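Local coordinates for disease resistance protein RRS1 (Arabidopsis thaliana, PDB 5W3X), which acts as a disease resistance protein against fungal and bacterial pathogens and as a transcription factor whose WRKY domain, the part described here, recognises the W box of DNA, at residues 20-28 and 37-45. Residues are numbered along the deposited sequence; the frame is centred on the assembly and turned at random.
With ZN (zinc ion), chain G.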
ATOM      1  N   TRP B  20      19.108  14.234  18.409  1.00 68.32           N
ATOM      2  CA  TRP B  20      18.338  13.035  18.730  1.00 63.65           C
ATOM      3  C   TRP B  20      18.659  11.819  17.861  1.00 60.80           C
ATOM      4  O   TRP B  20      19.437  11.906  16.914  1.00 59.03           O
ATOM      5  CB  TRP B  20      16.854  13.359  18.619  1.00 63.79           C
ATOM      6  CG  TRP B  20      16.491  14.609  19.343  1.00 70.60           C
ATOM      7  CD1 TRP B  20      16.418  15.865  18.818  1.00 72.45           C
ATOM      8  CD2 TRP B  20      16.168  14.733  20.731  1.00 72.33           C
ATOM      9  NE1 TRP B  20      16.057  16.765  19.791  1.00 73.94           N
ATOM     10  CE2 TRP B  20      15.896  16.095  20.975  1.00 75.28           C
ATOM     11  CE3 TRP B  20      16.076  13.825  21.789  1.00 72.50           C
ATOM     12  CZ2 TRP B  20      15.538  16.569  22.235  1.00 76.49           C
ATOM     13  CZ3 TRP B  20      15.722  14.299  23.039  1.00 76.59           C
ATOM     14  CH2 TRP B  20      15.456  15.657  23.251  1.00 77.19           C
ATOM     15  N   THR B  21      18.059  10.683  18.211  1.00 62.76           N
ATOM     16  CA  THR B  21      18.213   9.445  17.454  1.00 65.49           C
ATOM     17  C   THR B  21      16.885   9.013  16.830  1.00 64.82           C
ATOM     18  O   THR B  21      15.832   9.098  17.465  1.00 55.82           O
ATOM     19  CB  THR B  21      18.754   8.305  18.334  1.00 70.41           C
ATOM     20  OG1 THR B  21      17.974   8.211  19.531  1.00 74.16           O
ATOM     21  CG2 THR B  21      20.206   8.563  18.695  1.00 75.26           C
ATOM     22  N   TRP B  22      16.952   8.552  15.582  1.00 49.44           N
ATOM     23  CA  TRP B  22      15.761   8.315  14.772  1.00 47.28           C
ATOM     24  C   TRP B  22      15.785   6.970  14.040  1.00 46.77           C
ATOM     25  O   TRP B  22      16.851   6.460  13.708  1.00 49.74           O
ATOM     26  CB  TRP B  22      15.611   9.440  13.752  1.00 45.37           C
ATOM     27  CG  TRP B  22      15.603  10.822  14.361  1.00 47.43           C
ATOM     28  CD1 TRP B  22      16.666  11.674  14.461  1.00 48.95           C
ATOM     29  CD2 TRP B  22      14.484  11.515  14.930  1.00 44.53           C
ATOM     30  NE1 TRP B  22      16.283  12.844  15.066  1.00 49.10           N
ATOM     31  CE2 TRP B  22      14.948  12.774  15.362  1.00 45.39           C
ATOM     32  CE3 TRP B  22      13.138  11.192  15.122  1.00 40.88           C
ATOM     33  CZ2 TRP B  22      14.115  13.707  15.972  1.00 43.56           C
ATOM     34  CZ3 TRP B  22      12.313  12.122  15.728  1.00 40.93           C
ATOM     35  CH2 TRP B  22      12.804  13.363  16.145  1.00 44.82           C
ATOM     36  N   ARG B  23      14.602   6.401  13.812  1.00 43.29           N
ATOM     37  CA  ARG B  23      14.439   5.210  12.971  1.00 42.57           C
ATOM     38  C   ARG B  23      13.437   5.543  11.857  1.00 36.21           C
ATOM     39  O   ARG B  23      12.630   6.454  11.997  1.00 34.14           O
ATOM     40  CB  ARG B  23      13.964   3.998  13.780  1.00 45.27           C
ATOM     41  CG  ARG B  23      14.894   3.615  14.937  1.00 47.32           C
ATOM     42  CD  ARG B  23      16.266   3.120  14.468  1.00 45.94           C
ATOM     43  NE  ARG B  23      17.258   3.307  15.528  1.00 54.05           N
ATOM     44  CZ  ARG B  23      17.485   2.430  16.499  1.00 61.17           C
ATOM     45  NH1 ARG B  23      16.799   1.298  16.540  1.00 63.59           N
ATOM     46  NH2 ARG B  23      18.396   2.679  17.430  1.00 62.22           N
ATOM     47  N   LYS B  24      13.504   4.810  10.753  1.00 39.05           N
ATOM     48  CA  LYS B  24      12.682   5.099   9.585  1.00 36.72           C
ATOM     49  C   LYS B  24      11.206   4.725   9.781  1.00 35.39           C
ATOM     50  O   LYS B  24      10.879   3.720  10.423  1.00 35.08           O
ATOM     51  CB  LYS B  24      13.244   4.361   8.379  1.00 40.59           C
ATOM     52  CG  LYS B  24      13.016   5.068   7.063  1.00 49.72           C
ATOM     53  CD  LYS B  24      13.677   6.430   7.048  1.00 45.56           C
ATOM     54  CE  LYS B  24      13.408   7.164   5.746  1.00 37.81           C
ATOM     55  NZ  LYS B  24      14.052   6.507   4.569  1.00 45.04           N
ATOM     56  N   TYR B  25      10.319   5.537   9.221  1.00 32.66           N
ATOM     57  CA  TYR B  25       8.895   5.229   9.219  1.00 27.66           C
ATOM     58  C   TYR B  25       8.387   5.103   7.781  1.00 33.58           C
ATOM     59  O   TYR B  25       7.570   4.235   7.461  1.00 31.41           O
ATOM     60  CB  TYR B  25       8.107   6.308   9.960  1.00 25.87           C
ATOM     61  CG  TYR B  25       6.609   6.053  10.008  1.00 33.45           C
ATOM     62  CD1 TYR B  25       5.767   6.517   9.000  1.00 28.37           C
ATOM     63  CD2 TYR B  25       6.042   5.322  11.053  1.00 30.57           C
ATOM     64  CE1 TYR B  25       4.394   6.275   9.047  1.00 34.38           C
ATOM     65  CE2 TYR B  25       4.684   5.075  11.105  1.00 29.93           C
ATOM     66  CZ  TYR B  25       3.861   5.556  10.104  1.00 35.40           C
ATOM     67  OH  TYR B  25       2.508   5.303  10.166  1.00 36.18           O
ATOM     68  N   GLY B  26       8.893   5.966   6.907  1.00 30.50           N
ATOM     69  CA  GLY B  26       8.402   5.972   5.540  1.00 29.77           C
ATOM     70  C   GLY B  26       9.335   6.688   4.593  1.00 32.58           C
ATOM     71  O   GLY B  26      10.280   7.357   5.009  1.00 35.99           O
ATOM     72  N   GLN B  27       9.054   6.558   3.306  1.00 33.59           N
ATOM     73  CA  GLN B  27       9.877   7.164   2.277  1.00 33.58           C
ATOM     74  C   GLN B  27       9.078   7.077   1.000  1.00 33.96           C
ATOM     75  O   GLN B  27       8.911   5.992   0.451  1.00 37.53           O
ATOM     76  CB  GLN B  27      11.224   6.431   2.147  1.00 36.63           C
ATOM     77  CG  GLN B  27      12.099   6.874   0.987  1.00 44.36           C
ATOM     78  CD  GLN B  27      13.074   7.973   1.363  1.00 50.44           C
ATOM     79  OE1 GLN B  27      13.345   8.207   2.542  1.00 51.76           O
ATOM     80  NE2 GLN B  27      13.612   8.653   0.353  1.00 54.50           N
ATOM     81  N   LYS B  28       8.540   8.201   0.546  1.00 34.12           N
ATOM     82  CA  LYS B  28       7.608   8.132  -0.571  1.00 38.44           C
ATOM     83  C   LYS B  28       7.652   9.360  -1.482  1.00 36.50           C
ATOM     84  O   LYS B  28       7.908  10.470  -1.036  1.00 41.27           O
ATOM     85  CB  LYS B  28       6.177   7.920  -0.049  1.00 47.51           C
ATOM     86  CG  LYS B  28       5.250   7.328  -1.109  1.00 50.91           C
ATOM     87  CD  LYS B  28       3.883   6.925  -0.597  1.00 53.16           C
ATOM     88  CE  LYS B  28       3.107   6.200  -1.705  1.00 47.72           C
ATOM     89  NZ  LYS B  28       1.766   5.711  -1.272  1.00 52.14           N
ATOM     90  N   ARG B  37       9.607  12.446   0.166  1.00 37.19           N
ATOM     91  CA  ARG B  37       9.574  12.776   1.582  1.00 37.96           C
ATOM     92  C   ARG B  37       9.961  11.574   2.440  1.00 35.38           C
ATOM     93  O   ARG B  37       9.508  10.447   2.202  1.00 37.19           O
ATOM     94  CB  ARG B  37       8.189  13.282   1.978  1.00 36.64           C
ATOM     95  CG  ARG B  37       8.043  13.617   3.452  1.00 39.53           C
ATOM     96  CD  ARG B  37       6.703  14.292   3.695  1.00 43.61           C
ATOM     97  NE  ARG B  37       6.505  15.380   2.744  1.00 45.71           N
ATOM     98  CZ  ARG B  37       5.330  15.939   2.480  1.00 51.87           C
ATOM     99  NH1 ARG B  37       5.254  16.922   1.594  1.00 46.73           N
ATOM    100  NH2 ARG B  37       4.229  15.503   3.085  1.00 50.41           N
ATOM    101  N   GLY B  38      10.818  11.823   3.424  1.00 38.36           N
ATOM    102  CA  GLY B  38      11.221  10.807   4.379  1.00 37.86           C
ATOM    103  C   GLY B  38      10.548  11.014   5.729  1.00 40.87           C
ATOM    104  O   GLY B  38      10.439  12.144   6.213  1.00 42.07           O
ATOM    105  N   TYR B  39      10.081   9.922   6.325  1.00 37.97           N
ATOM    106  CA  TYR B  39       9.380   9.971   7.609  1.00 34.42           C
ATOM    107  C   TYR B  39      10.160   9.180   8.645  1.00 38.74           C
ATOM    108  O   TYR B  39      10.496   8.011   8.404  1.00 39.96           O
ATOM    109  CB  TYR B  39       7.978   9.385   7.497  1.00 32.03           C
ATOM    110  CG  TYR B  39       7.082  10.053   6.467  1.00 32.58           C
ATOM    111  CD1 TYR B  39       7.265   9.830   5.115  1.00 33.51           C
ATOM    112  CD2 TYR B  39       6.019  10.857   6.859  1.00 40.31           C
ATOM    113  CE1 TYR B  39       6.422  10.417   4.157  1.00 33.99           C
ATOM    114  CE2 TYR B  39       5.178  11.458   5.913  1.00 35.62           C
ATOM    115  CZ  TYR B  39       5.380  11.229   4.576  1.00 37.41           C
ATOM    116  OH  TYR B  39       4.532  11.829   3.659  1.00 41.56           O
ATOM    117  N   TYR B  40      10.403   9.816   9.790  1.00 39.65           N
ATOM    118  CA  TYR B  40      11.168   9.257  10.897  1.00 37.84           C
ATOM    119  C   TYR B  40      10.356   9.362  12.181  1.00 41.82           C
ATOM    120  O   TYR B  40       9.509  10.247  12.317  1.00 42.50           O
ATOM    121  CB  TYR B  40      12.503   9.993  11.083  1.00 38.40           C
ATOM    122  CG  TYR B  40      13.396   9.985   9.874  1.00 44.32           C
ATOM    123  CD1 TYR B  40      13.209  10.907   8.851  1.00 40.99           C
ATOM    124  CD2 TYR B  40      14.435   9.066   9.753  1.00 45.11           C
ATOM    125  CE1 TYR B  40      14.013  10.911   7.738  1.00 41.73           C
ATOM    126  CE2 TYR B  40      15.251   9.065   8.633  1.00 44.52           C
ATOM    127  CZ  TYR B  40      15.030   9.995   7.630  1.00 47.56           C
ATOM    128  OH  TYR B  40      15.824  10.014   6.508  1.00 49.23           O
ATOM    129  N   ARG B  41      10.648   8.468  13.123  1.00 40.25           N
ATOM    130  CA  ARG B  41      10.073   8.490  14.470  1.00 40.45           C
ATOM    131  C   ARG B  41      11.231   8.246  15.421  1.00 45.17           C
ATOM    132  O   ARG B  41      12.304   7.866  14.957  1.00 46.03           O
ATOM    133  CB  ARG B  41       8.962   7.442  14.601  1.00 38.09           C
ATOM    134  CG  ARG B  41       9.346   6.014  14.168  1.00 35.73           C
ATOM    135  CD  ARG B  41       9.866   5.169  15.343  1.00 44.31           C
ATOM    136  NE  ARG B  41      10.056   3.769  14.974  1.00 42.79           N
ATOM    137  CZ  ARG B  41      10.889   2.934  15.586  1.00 45.06           C
ATOM    138  NH1 ARG B  41      11.639   3.360  16.590  1.00 46.89           N
ATOM    139  NH2 ARG B  41      10.986   1.678  15.179  1.00 37.50           N
ATOM    140  N   CYS B  42      11.077   8.536  16.711  1.00 41.14           N
ATOM    141  CA  CYS B  42      12.200   8.419  17.651  1.00 43.39           C
ATOM    142  C   CYS B  42      12.691   6.988  17.904  1.00 47.60           C
ATOM    143  O   CYS B  42      11.910   6.042  17.929  1.00 44.68           O
ATOM    144  CB  CYS B  42      11.847   9.050  19.004  1.00 39.39           C
ATOM    145  SG  CYS B  42      13.256   9.029  20.164  1.00 55.95           S
ATOM    146  N   ALA B  43      13.993   6.837  18.114  1.00 52.13           N
ATOM    147  CA  ALA B  43      14.555   5.525  18.430  1.00 54.79           C
ATOM    148  C   ALA B  43      14.035   4.984  19.765  1.00 53.82           C
ATOM    149  O   ALA B  43      14.147   3.789  20.039  1.00 51.21           O
ATOM    150  CB  ALA B  43      16.072   5.591  18.449  1.00 50.96           C
ATOM    151  N   TYR B  44      13.464   5.858  20.592  1.00 54.37           N
ATOM    152  CA  TYR B  44      12.924   5.446  21.887  1.00 54.28           C
ATOM    153  C   TYR B  44      11.398   5.475  21.900  1.00 53.67           C
ATOM    154  O   TYR B  44      10.780   5.627  22.956  1.00 49.42           O
ATOM    155  CB  TYR B  44      13.470   6.345  23.001  1.00 54.84           C
ATOM    156  CG  TYR B  44      14.977   6.394  23.035  1.00 60.90           C
ATOM    157  CD1 TYR B  44      15.715   5.369  23.625  1.00 64.10           C
ATOM    158  CD2 TYR B  44      15.667   7.454  22.461  1.00 59.89           C
ATOM    159  CE1 TYR B  44      17.103   5.406  23.652  1.00 66.30           C
ATOM    160  CE2 TYR B  44      17.052   7.502  22.479  1.00 67.21           C
ATOM    161  CZ  TYR B  44      17.766   6.479  23.074  1.00 71.37           C
ATOM    162  OH  TYR B  44      19.143   6.540  23.086  1.00 72.54           O
ATOM    163  N   LYS B  45      10.791   5.285  20.733  1.00 50.87           N
ATOM    164  CA  LYS B  45       9.341   5.208  20.650  1.00 50.46           C
ATOM    165  C   LYS B  45       8.798   4.032  21.450  1.00 48.45           C
ATOM    166  O   LYS B  45       7.773   4.139  22.109  1.00 51.73           O
ATOM    167  CB  LYS B  45       8.889   5.081  19.197  1.00 49.58           C
ATOM    168  CG  LYS B  45       7.380   4.884  19.036  1.00 49.67           C
ATOM    169  CD  LYS B  45       6.974   4.896  17.570  1.00 51.02           C
ATOM    170  CE  LYS B  45       5.476   4.740  17.406  1.00 50.98           C
ATOM    171  NZ  LYS B  45       4.747   5.749  18.217  1.00 54.98           N
TER
HETATM  172 ZN    ZN G1301      12.410  10.600  21.620  1.00 54.42          ZN
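One face of the R41 guanidinium is laid over the side chain of R23: R23 CB sits 3.6 Å above the plane of the R41 guanidinium, over its centre. In that plane R41 NH1 donates to C42 O, fixing the rotation of the group, while NE bonds to a polar side chain of another protein's chain. R23 in turn has the A43 methyl over one face of its own guanidinium. R41 O meets the W22 ring at its edge, 3.4 Å from CE3. The Y39 ring meets G26 O at its edge, and the edge of the Y25 ring receives Y39 CB, 3.9 Å from CD1. K24 passes obliquely across the Y40 ring, CE lying 4.2 Å from its centroid in an off-centre CH-pi contact; bends at chi2 (61°) and chi4 (-67°) bring K24 NZ to Q27 OE1 at 2.7 Å and to an acidic side chain of the other protein. The two antiparallel strands, 22-28 and 37-42, open the four-stranded sheet of the WRKY domain, and a classic beta bulge shifts their register by one residue: Y25 N and G26 N both donate to Y39 O from the same face of its carbonyl plane. Beyond the strand end, A43 N bonds to T21 O at 3.0 Å. C42 SG binds zinc at 2.3 Å, with C50, H74 and H76 completing the site.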